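Local structure of N-acetyltransferase (Staphylococcus aureus subsp. aureus, 4M85) at residues M22-D25 against E30-K33; V32-K37 against K98-P103; Y114-I119 against S137-N142. The protein probably transfers an acetyl group from acetyl-coenzyme A to an amine acceptor, as other GNAT-fold N-acetyltransferases do. One frame throughout, in Å; residues are numbered along the deposited sequence.

Interaction 1 of 3, residues M22-D25 against E30-K33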
loop_
_atom_site.group_PDB
_atom_site.type_symbol
_atom_site.label_atom_id
_atom_site.label_comp_id
_atom_site.label_asym_id
_atom_site.label_seq_id
_atom_site.Cartn_x
_atom_site.Cartn_y
_atom_site.Cartn_z
ATOM N N MET A 22 8.378 5.764 -0.464
ATOM C CA MET A 22 8.346 6.434 -1.780
ATOM C C MET A 22 6.938 6.879 -2.133
ATOM O O MET A 22 6.727 7.986 -2.632
ATOM C CB MET A 22 8.887 5.517 -2.877
ATOM C CG MET A 22 10.395 5.608 -3.074
ATOM S SD MET A 22 11.033 4.135 -3.877
ATOM C CE MET A 22 9.769 3.779 -5.130
ATOM N N VAL A 23 5.960 6.027 -1.861
ATOM C CA VAL A 23 4.586 6.382 -2.142
ATOM C C VAL A 23 4.169 7.582 -1.285
ATOM O O VAL A 23 3.549 8.523 -1.794
ATOM C CB VAL A 23 3.629 5.195 -1.919
ATOM C CG1 VAL A 23 2.177 5.644 -2.034
ATOM C CG2 VAL A 23 3.906 4.103 -2.942
ATOM N N TRP A 24 4.487 7.547 0.005
ATOM C CA TRP A 24 4.083 8.632 0.911
ATOM C C TRP A 24 4.776 9.948 0.553
ATOM O O TRP A 24 4.226 11.020 0.785
ATOM C CB TRP A 24 4.380 8.279 2.377
ATOM C CG TRP A 24 3.507 7.196 2.974
ATOM C CD1 TRP A 24 2.572 6.417 2.326
ATOM C CD2 TRP A 24 3.513 6.759 4.341
ATOM N NE1 TRP A 24 1.990 5.538 3.217
ATOM C CE2 TRP A 24 2.552 5.726 4.457
ATOM C CE3 TRP A 24 4.233 7.151 5.487
ATOM C CZ2 TRP A 24 2.297 5.075 5.665
ATOM C CZ3 TRP A 24 3.959 6.519 6.689
ATOM C CH2 TRP A 24 3.005 5.484 6.762
ATOM N N ASP A 25 5.986 9.854 0.000
ATOM C CA ASP A 25 6.756 11.031 -0.438
ATOM C C ASP A 25 6.117 11.664 -1.678
ATOM O O ASP A 25 5.997 12.897 -1.749
ATOM C CB ASP A 25 8.229 10.668 -0.698
ATOM C CG ASP A 25 9.079 11.876 -1.134
ATOM O OD1 ASP A 25 9.404 12.743 -0.291
ATOM O OD2 ASP A 25 9.423 11.953 -2.332
ATOM N N GLU A 30 2.650 15.389 5.144
ATOM C CA GLU A 30 3.330 16.409 5.942
ATOM C C GLU A 30 4.451 15.780 6.764
ATOM O O GLU A 30 5.567 16.272 6.738
ATOM C CB GLU A 30 2.355 17.143 6.887
ATOM C CG GLU A 30 1.151 17.809 6.224
ATOM C CD GLU A 30 1.518 18.939 5.274
ATOM O OE1 GLU A 30 2.657 19.461 5.351
ATOM O OE2 GLU A 30 0.654 19.305 4.444
ATOM N N LEU A 31 4.156 14.680 7.457
ATOM C CA LEU A 31 5.150 13.998 8.298
ATOM C C LEU A 31 6.387 13.538 7.512
ATOM O O LEU A 31 7.479 13.504 8.048
ATOM C CB LEU A 31 4.518 12.802 9.015
ATOM C CG LEU A 31 4.305 11.537 8.166
ATOM C CD1 LEU A 31 5.142 10.372 8.665
ATOM C CD2 LEU A 31 2.838 11.169 8.169
ATOM N N VAL A 32 6.200 13.171 6.249
ATOM C CA VAL A 32 7.306 12.795 5.383
ATOM C C VAL A 32 8.055 14.069 4.991
ATOM O O VAL A 32 9.267 14.106 5.042
ATOM C CB VAL A 32 6.813 12.023 4.146
ATOM C CG1 VAL A 32 7.948 11.732 3.178
ATOM C CG2 VAL A 32 6.166 10.717 4.584
ATOM N N LYS A 33 7.326 15.119 4.634
ATOM C CA LYS A 33 7.961 16.388 4.271
ATOM C C LYS A 33 8.816 16.992 5.373
ATOM O O LYS A 33 9.865 17.547 5.075
ATOM C CB LYS A 33 6.918 17.411 3.802
ATOM C CG LYS A 33 6.843 17.593 2.292
ATOM C CD LYS A 33 6.874 16.277 1.518
ATOM C CE LYS A 33 6.839 16.519 0.018
ATOM N NZ LYS A 33 7.304 15.318 -0.725
#
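Trp24 and Asp25, close to the C-terminal end of helix 13-26, meet Val32 and Lys33 of the short helix 30-34; these are two consecutive helices joined by a short connection, in the N-terminal part of this GNAT-fold protein. Val32 is the apolar centre of the contact, its two methyls divided between two neighbours. CG2 rests 3.7 Å from Trp24 CB and lies at the edge of the indole, near the ring plane, beside CE3. CG1 turns to Asp25 instead, 3.9 Å from its CA and equally close to its OD1. The torsion assigns the methyls: CG1, anti to the backbone N (chi1 175°), goes to Asp25, and CG2, beside that N, to Trp24. Leu31 adds a looser touch, CD1 standing 4.5 Å from Trp24 CZ3 and oblique to the ring. At the more exposed border the contact becomes polar. The ammonium of Lys33 reaches back across the turn to Asp25 and donates to its backbone carbonyl, NZ to O 2.9 Å, and more weakly to the carboxylate in a salt bridge, NZ to OD1 3.4 Å. One residue thus offers the lysine both a main-chain and a side-chain acceptor. Farther out, Leu104 of the loop before strand 114-121 touches the indole as well. Glu28 in the turn lies against the Lys33 side chain, which bends at CB-CG. The lysine nitrogen approaches Asp25 O at a C=O···N angle of 139°, tilted 18° from the carbonyl plane.

Interaction 2 of 3, residues V32-K37 against K98-P103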
loop_
_atom_site.group_PDB
_atom_site.type_symbol
_atom_site.label_atom_id
_atom_site.label_comp_id
_atom_site.label_asym_id
_atom_site.label_seq_id
_atom_site.Cartn_x
_atom_site.Cartn_y
_atom_site.Cartn_z
ATOM N N VAL A 32 6.200 13.171 6.249
ATOM C CA VAL A 32 7.306 12.795 5.383
ATOM C C VAL A 32 8.055 14.069 4.991
ATOM O O VAL A 32 9.267 14.106 5.042
ATOM C CB VAL A 32 6.813 12.023 4.146
ATOM C CG1 VAL A 32 7.948 11.732 3.178
ATOM C CG2 VAL A 32 6.166 10.717 4.584
ATOM N N LYS A 33 7.326 15.119 4.634
ATOM C CA LYS A 33 7.961 16.388 4.271
ATOM C C LYS A 33 8.816 16.992 5.373
ATOM O O LYS A 33 9.865 17.547 5.075
ATOM C CB LYS A 33 6.918 17.411 3.802
ATOM C CG LYS A 33 6.843 17.593 2.292
ATOM C CD LYS A 33 6.874 16.277 1.518
ATOM C CE LYS A 33 6.839 16.519 0.018
ATOM N NZ LYS A 33 7.304 15.318 -0.725
ATOM N N HIS A 34 8.400 16.853 6.631
ATOM C CA HIS A 34 9.051 17.557 7.734
ATOM C C HIS A 34 9.817 16.690 8.712
ATOM O O HIS A 34 10.429 17.222 9.627
ATOM C CB HIS A 34 8.022 18.401 8.486
ATOM C CG HIS A 34 7.479 19.519 7.664
ATOM N ND1 HIS A 34 6.245 19.462 7.059
ATOM C CD2 HIS A 34 8.029 20.699 7.292
ATOM C CE1 HIS A 34 6.044 20.570 6.372
ATOM N NE2 HIS A 34 7.111 21.339 6.497
ATOM N N LEU A 35 9.807 15.372 8.531
ATOM C CA LEU A 35 10.547 14.497 9.447
ATOM C C LEU A 35 11.681 13.770 8.747
ATOM O O LEU A 35 11.632 13.564 7.533
ATOM C CB LEU A 35 9.629 13.479 10.113
ATOM C CG LEU A 35 8.539 14.062 11.005
ATOM C CD1 LEU A 35 7.512 12.991 11.309
ATOM C CD2 LEU A 35 9.143 14.626 12.283
ATOM N N PRO A 36 12.719 13.390 9.510
ATOM C CA PRO A 36 13.873 12.736 8.889
ATOM C C PRO A 36 13.468 11.376 8.340
ATOM O O PRO A 36 12.722 10.658 9.004
ATOM C CB PRO A 36 14.864 12.564 10.045
ATOM C CG PRO A 36 14.351 13.387 11.176
ATOM C CD PRO A 36 12.869 13.512 10.972
ATOM N N LYS A 37 13.951 11.055 7.147
ATOM C CA LYS A 37 13.679 9.791 6.456
ATOM C C LYS A 37 14.035 8.598 7.302
ATOM O O LYS A 37 13.382 7.563 7.226
ATOM C CB LYS A 37 14.498 9.675 5.150
ATOM C CG LYS A 37 14.411 10.889 4.226
ATOM C CD LYS A 37 14.584 10.536 2.747
ATOM C CE LYS A 37 13.875 11.510 1.798
ATOM N NZ LYS A 37 14.012 12.942 2.168
ATOM N N LYS A 98 5.598 10.984 16.793
ATOM C CA LYS A 98 4.304 10.786 17.456
ATOM C C LYS A 98 3.480 12.057 17.477
ATOM O O LYS A 98 2.253 11.988 17.479
ATOM C CB LYS A 98 4.484 10.267 18.886
ATOM C CG LYS A 98 5.003 8.838 18.952
ATOM C CD LYS A 98 5.219 8.363 20.387
ATOM C CE LYS A 98 4.005 7.669 20.971
ATOM N NZ LYS A 98 3.810 6.282 20.444
ATOM N N GLN A 99 4.134 13.220 17.483
ATOM C CA GLN A 99 3.407 14.499 17.479
ATOM C C GLN A 99 2.554 14.695 16.211
ATOM O O GLN A 99 1.549 15.410 16.238
ATOM C CB GLN A 99 4.361 15.682 17.703
ATOM C CG GLN A 99 5.297 15.980 16.538
ATOM C CD GLN A 99 6.636 16.601 16.952
ATOM O OE1 GLN A 99 6.936 16.742 18.144
ATOM N NE2 GLN A 99 7.451 16.970 15.960
ATOM N N TYR A 100 2.916 14.030 15.115
ATOM C CA TYR A 100 2.153 14.180 13.871
ATOM C C TYR A 100 0.820 13.425 13.840
ATOM O O TYR A 100 0.004 13.650 12.955
ATOM C CB TYR A 100 3.023 13.826 12.672
ATOM C CG TYR A 100 3.953 14.958 12.323
ATOM C CD1 TYR A 100 5.182 15.108 12.972
ATOM C CD2 TYR A 100 3.588 15.914 11.385
ATOM C CE1 TYR A 100 6.032 16.164 12.667
ATOM C CE2 TYR A 100 4.430 16.974 11.074
ATOM C CZ TYR A 100 5.650 17.095 11.715
ATOM O OH TYR A 100 6.487 18.144 11.408
ATOM N N GLY A 101 0.577 12.563 14.818
ATOM C CA GLY A 101 -0.578 11.694 14.770
ATOM C C GLY A 101 -0.328 10.599 13.738
ATOM O O GLY A 101 0.785 10.429 13.246
ATOM N N THR A 102 -1.366 9.858 13.410
ATOM C CA THR A 102 -1.211 8.724 12.535
ATOM C C THR A 102 -1.092 9.254 11.082
ATOM O O THR A 102 -1.646 10.308 10.739
ATOM C CB THR A 102 -2.330 7.672 12.737
ATOM O OG1 THR A 102 -3.555 8.115 12.149
ATOM C CG2 THR A 102 -2.544 7.378 14.224
ATOM N N PRO A 103 -0.327 8.547 10.244
ATOM C CA PRO A 103 0.060 9.045 8.910
ATOM C C PRO A 103 -1.066 9.146 7.887
ATOM O O PRO A 103 -0.960 9.958 6.970
ATOM C CB PRO A 103 1.108 8.035 8.417
ATOM C CG PRO A 103 1.204 6.970 9.435
ATOM C CD PRO A 103 0.297 7.260 10.591
#
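Leu35, the first residue to leave helical geometry after helix 30-34, faces Tyr100 with their CA atoms 9.5 Å apart, the tyrosine being carried on a type I beta turn, Lys98 to Gly101, that is closed by Gly101 N donating to Lys98 O over 3.2 Å. Side chains alone bridge that gap. Leu35 lays its whole isobutyl end along one side of the phenol: CD2 comes to 3.5 Å from Tyr100 CE1, CD1 to 3.6 Å from Tyr100 CD1, and CG sits between them. The two side chains run past each other in opposite directions, and CD2 meets the ring obliquely. The phenol oxygen reaches on to His34, where OH lies 3.3 Å from CB, a van der Waals touch. His34 CG lies beside its own backbone N (chi1 -66°), and the imidazole turns back along its helix, where ND1 is hydrogen-bonded to Glu30 O. In the GNAT fold of this chain the contact fastens the end of one N-terminal helix to the loop between helix 95-98 and strand 114-121. Leu35 also packs on Glu96 and Ile97 of helix 95-98. Gly101 ends the turn with positive phi (74°), and just after it Thr102 OG1 is hydrogen-bonded to Glu85 OE2.

Interaction 3 of 3, residues Y114-I119 against S137-N142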
loop_
_atom_site.group_PDB
_atom_site.type_symbol
_atom_site.label_atom_id
_atom_site.label_comp_id
_atom_site.label_asym_id
_atom_site.label_seq_id
_atom_site.Cartn_x
_atom_site.Cartn_y
_atom_site.Cartn_z
ATOM N N TYR A 114 -12.802 -5.028 -0.133
ATOM C CA TYR A 114 -11.444 -5.404 0.205
ATOM C C TYR A 114 -10.511 -4.447 -0.551
ATOM O O TYR A 114 -10.306 -4.576 -1.775
ATOM C CB TYR A 114 -11.198 -6.869 -0.112
ATOM C CG TYR A 114 -10.273 -7.502 0.870
ATOM C CD1 TYR A 114 -10.756 -8.168 1.997
ATOM C CD2 TYR A 114 -8.881 -7.404 0.695
ATOM C CE1 TYR A 114 -9.875 -8.728 2.922
ATOM C CE2 TYR A 114 -7.992 -7.973 1.598
ATOM C CZ TYR A 114 -8.485 -8.634 2.705
ATOM O OH TYR A 114 -7.562 -9.171 3.575
ATOM N N TYR A 115 -10.000 -3.462 0.192
ATOM C CA TYR A 115 -9.274 -2.311 -0.360
ATOM C C TYR A 115 -7.824 -2.629 -0.632
ATOM O O TYR A 115 -7.098 -3.096 0.246
ATOM C CB TYR A 115 -9.335 -1.108 0.610
ATOM C CG TYR A 115 -8.616 0.146 0.153
ATOM C CD1 TYR A 115 -8.902 0.733 -1.085
ATOM C CD2 TYR A 115 -7.682 0.785 0.979
ATOM C CE1 TYR A 115 -8.276 1.897 -1.491
ATOM C CE2 TYR A 115 -7.060 1.945 0.582
ATOM C CZ TYR A 115 -7.354 2.479 -0.656
ATOM O OH TYR A 115 -6.747 3.608 -1.062
ATOM N N ILE A 116 -7.402 -2.338 -1.857
ATOM C CA ILE A 116 -6.022 -2.449 -2.248
ATOM C C ILE A 116 -5.452 -1.037 -2.137
ATOM O O ILE A 116 -5.703 -0.189 -2.981
ATOM C CB ILE A 116 -5.893 -2.955 -3.689
ATOM C CG1 ILE A 116 -6.571 -4.326 -3.842
ATOM C CG2 ILE A 116 -4.429 -3.082 -4.050
ATOM C CD1 ILE A 116 -6.780 -4.765 -5.266
ATOM N N GLU A 117 -4.670 -0.812 -1.096
ATOM C CA GLU A 117 -4.162 0.502 -0.786
ATOM C C GLU A 117 -2.963 0.885 -1.671
ATOM O O GLU A 117 -2.845 2.034 -2.082
ATOM C CB GLU A 117 -3.739 0.544 0.695
ATOM C CG GLU A 117 -3.209 1.895 1.162
ATOM C CD GLU A 117 -2.379 1.808 2.449
ATOM O OE1 GLU A 117 -2.729 1.054 3.373
ATOM O OE2 GLU A 117 -1.365 2.514 2.540
ATOM N N THR A 118 -2.071 -0.070 -1.916
ATOM C CA THR A 118 -0.753 0.210 -2.480
ATOM C C THR A 118 -0.316 -0.898 -3.450
ATOM O O THR A 118 -0.445 -2.080 -3.131
ATOM C CB THR A 118 0.333 0.290 -1.356
ATOM O OG1 THR A 118 0.010 1.309 -0.408
ATOM C CG2 THR A 118 1.661 0.606 -1.935
ATOM N N ILE A 119 0.163 -0.504 -4.634
ATOM C CA ILE A 119 0.872 -1.404 -5.548
ATOM C C ILE A 119 2.139 -0.703 -5.948
ATOM O O ILE A 119 2.064 0.318 -6.610
ATOM C CB ILE A 119 0.099 -1.714 -6.846
ATOM C CG1 ILE A 119 -1.259 -2.294 -6.536
ATOM C CG2 ILE A 119 0.902 -2.698 -7.678
ATOM C CD1 ILE A 119 -2.160 -2.451 -7.747
ATOM N N SER A 137 -2.740 -11.902 -9.260
ATOM C CA SER A 137 -2.650 -12.981 -8.310
ATOM C C SER A 137 -3.444 -12.676 -7.020
ATOM O O SER A 137 -4.036 -13.582 -6.443
ATOM C CB SER A 137 -1.183 -13.293 -8.017
ATOM O OG SER A 137 -1.073 -13.936 -6.790
ATOM N N LEU A 138 -3.463 -11.410 -6.585
ATOM C CA LEU A 138 -4.236 -11.015 -5.418
ATOM C C LEU A 138 -5.738 -11.141 -5.683
ATOM O O LEU A 138 -6.486 -11.592 -4.807
ATOM C CB LEU A 138 -3.915 -9.571 -5.006
ATOM C CG LEU A 138 -4.689 -8.996 -3.812
ATOM C CD1 LEU A 138 -4.384 -9.805 -2.565
ATOM C CD2 LEU A 138 -4.348 -7.528 -3.583
ATOM N N LEU A 139 -6.188 -10.708 -6.869
ATOM C CA LEU A 139 -7.620 -10.789 -7.203
ATOM C C LEU A 139 -8.057 -12.251 -7.264
ATOM O O LEU A 139 -9.125 -12.585 -6.802
ATOM C CB LEU A 139 -7.949 -10.066 -8.517
ATOM C CG LEU A 139 -7.737 -8.534 -8.515
ATOM C CD1 LEU A 139 -7.874 -7.992 -9.927
ATOM C CD2 LEU A 139 -8.677 -7.789 -7.573
ATOM N N GLU A 140 -7.224 -13.132 -7.804
ATOM C CA GLU A 140 -7.547 -14.566 -7.817
ATOM C C GLU A 140 -7.617 -15.224 -6.407
ATOM O O GLU A 140 -8.273 -16.264 -6.251
ATOM C CB GLU A 140 -6.553 -15.321 -8.724
ATOM C CG GLU A 140 -6.973 -16.742 -9.122
ATOM C CD GLU A 140 -6.622 -17.846 -8.101
ATOM O OE1 GLU A 140 -5.663 -17.701 -7.313
ATOM O OE2 GLU A 140 -7.283 -18.909 -8.121
ATOM N N SER A 141 -6.960 -14.643 -5.400
ATOM C CA SER A 141 -6.957 -15.210 -4.032
ATOM C C SER A 141 -8.346 -15.264 -3.343
ATOM O O SER A 141 -8.534 -16.023 -2.376
ATOM C CB SER A 141 -5.967 -14.463 -3.104
ATOM O OG SER A 141 -6.496 -13.198 -2.717
ATOM N N ASN A 142 -9.286 -14.452 -3.818
ATOM C CA ASN A 142 -10.658 -14.413 -3.286
ATOM C C ASN A 142 -11.607 -13.797 -4.305
ATOM O O ASN A 142 -11.627 -12.575 -4.495
ATOM C CB ASN A 142 -10.727 -13.592 -1.995
ATOM C CG ASN A 142 -12.006 -13.833 -1.203
ATOM O OD1 ASN A 142 -13.000 -14.356 -1.721
ATOM N ND2 ASN A 142 -11.980 -13.449 0.068
#
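A beta-alpha-beta crossover, made of strand 114-121, helix 130-140 and strand 147-152, holds this contact; in GNAT enzymes the corresponding strand and helix flank the acetyl-coenzyme A site, and the same is probably true here. Ile116 on the strand points at the helix and carries the meeting almost alone. Its longer branch touches Leu138 end to end: CG1 is 3.9 Å from Leu138 CD2 and CD1 is 4.0 Å from the same methyl, so one leucine methyl covers the last two carbons of the isoleucine. CG1 lies beside the backbone N of Ile116 (chi1 -59°) and CD1 continues extended from it, which carries the terminal methyl across toward the helix. Leu138 reaches back with CG anti to its own N (chi1 178°). Leu139, one residue on, adds a looser apolar approach, CD2 to Ile116 CD1 4.3 Å. The contact is wholly apolar, with CA atoms of Ile116 and Leu138 still 9.3 Å apart. Farther along the segment, Leu138 O accepts twice from Ser141: from N at 3.1 Å and from OG at 2.6 Å, the hydroxyl meeting the carbonyl at a C=O···O angle of 142°. Glu117 and Thr118 together face Ile74 as a classic beta bulge, interrupting the regular pairing of strand 114-121 with strand 68-77. Trp147 of strand 147-152 packs against Ile116, Leu138 and Leu139 alike, and Leu138 also lies on Ile73 and Ser75 of strand 68-77. Leu135 of helix 130-140 also packs on Ile116. Through these contacts the helix lies on strands 68-77, 114-121 and 147-152, which are adjacent in the sheet.

How the interactions relate
Interactions 1 and 2 form one continuous cluster, their centres 8 Å apart, and share Val32 and Lys33 of helix 30-34. Pro103 and Tyr100 of interaction 2 reach into interaction 1: Trp24 CH2 lies 3.5 Å from Pro103 CG, Leu31 CD2 3.6 Å from Pro103 CA, and Leu31 CA 4.0 Å from Tyr100 CD2. Interaction 3 lies on the opposite side of the chain's centre, its centre 23 Å from that of interaction 1 and 28 Å from that of interaction 2. A light touch, Val23 CG2 to Thr118 CG2 at 4.3 Å, connects helix 13-26 with the bulged strand. Of the three, interaction 3 probably lies nearest the cofactor site, judging by other GNAT enzymes.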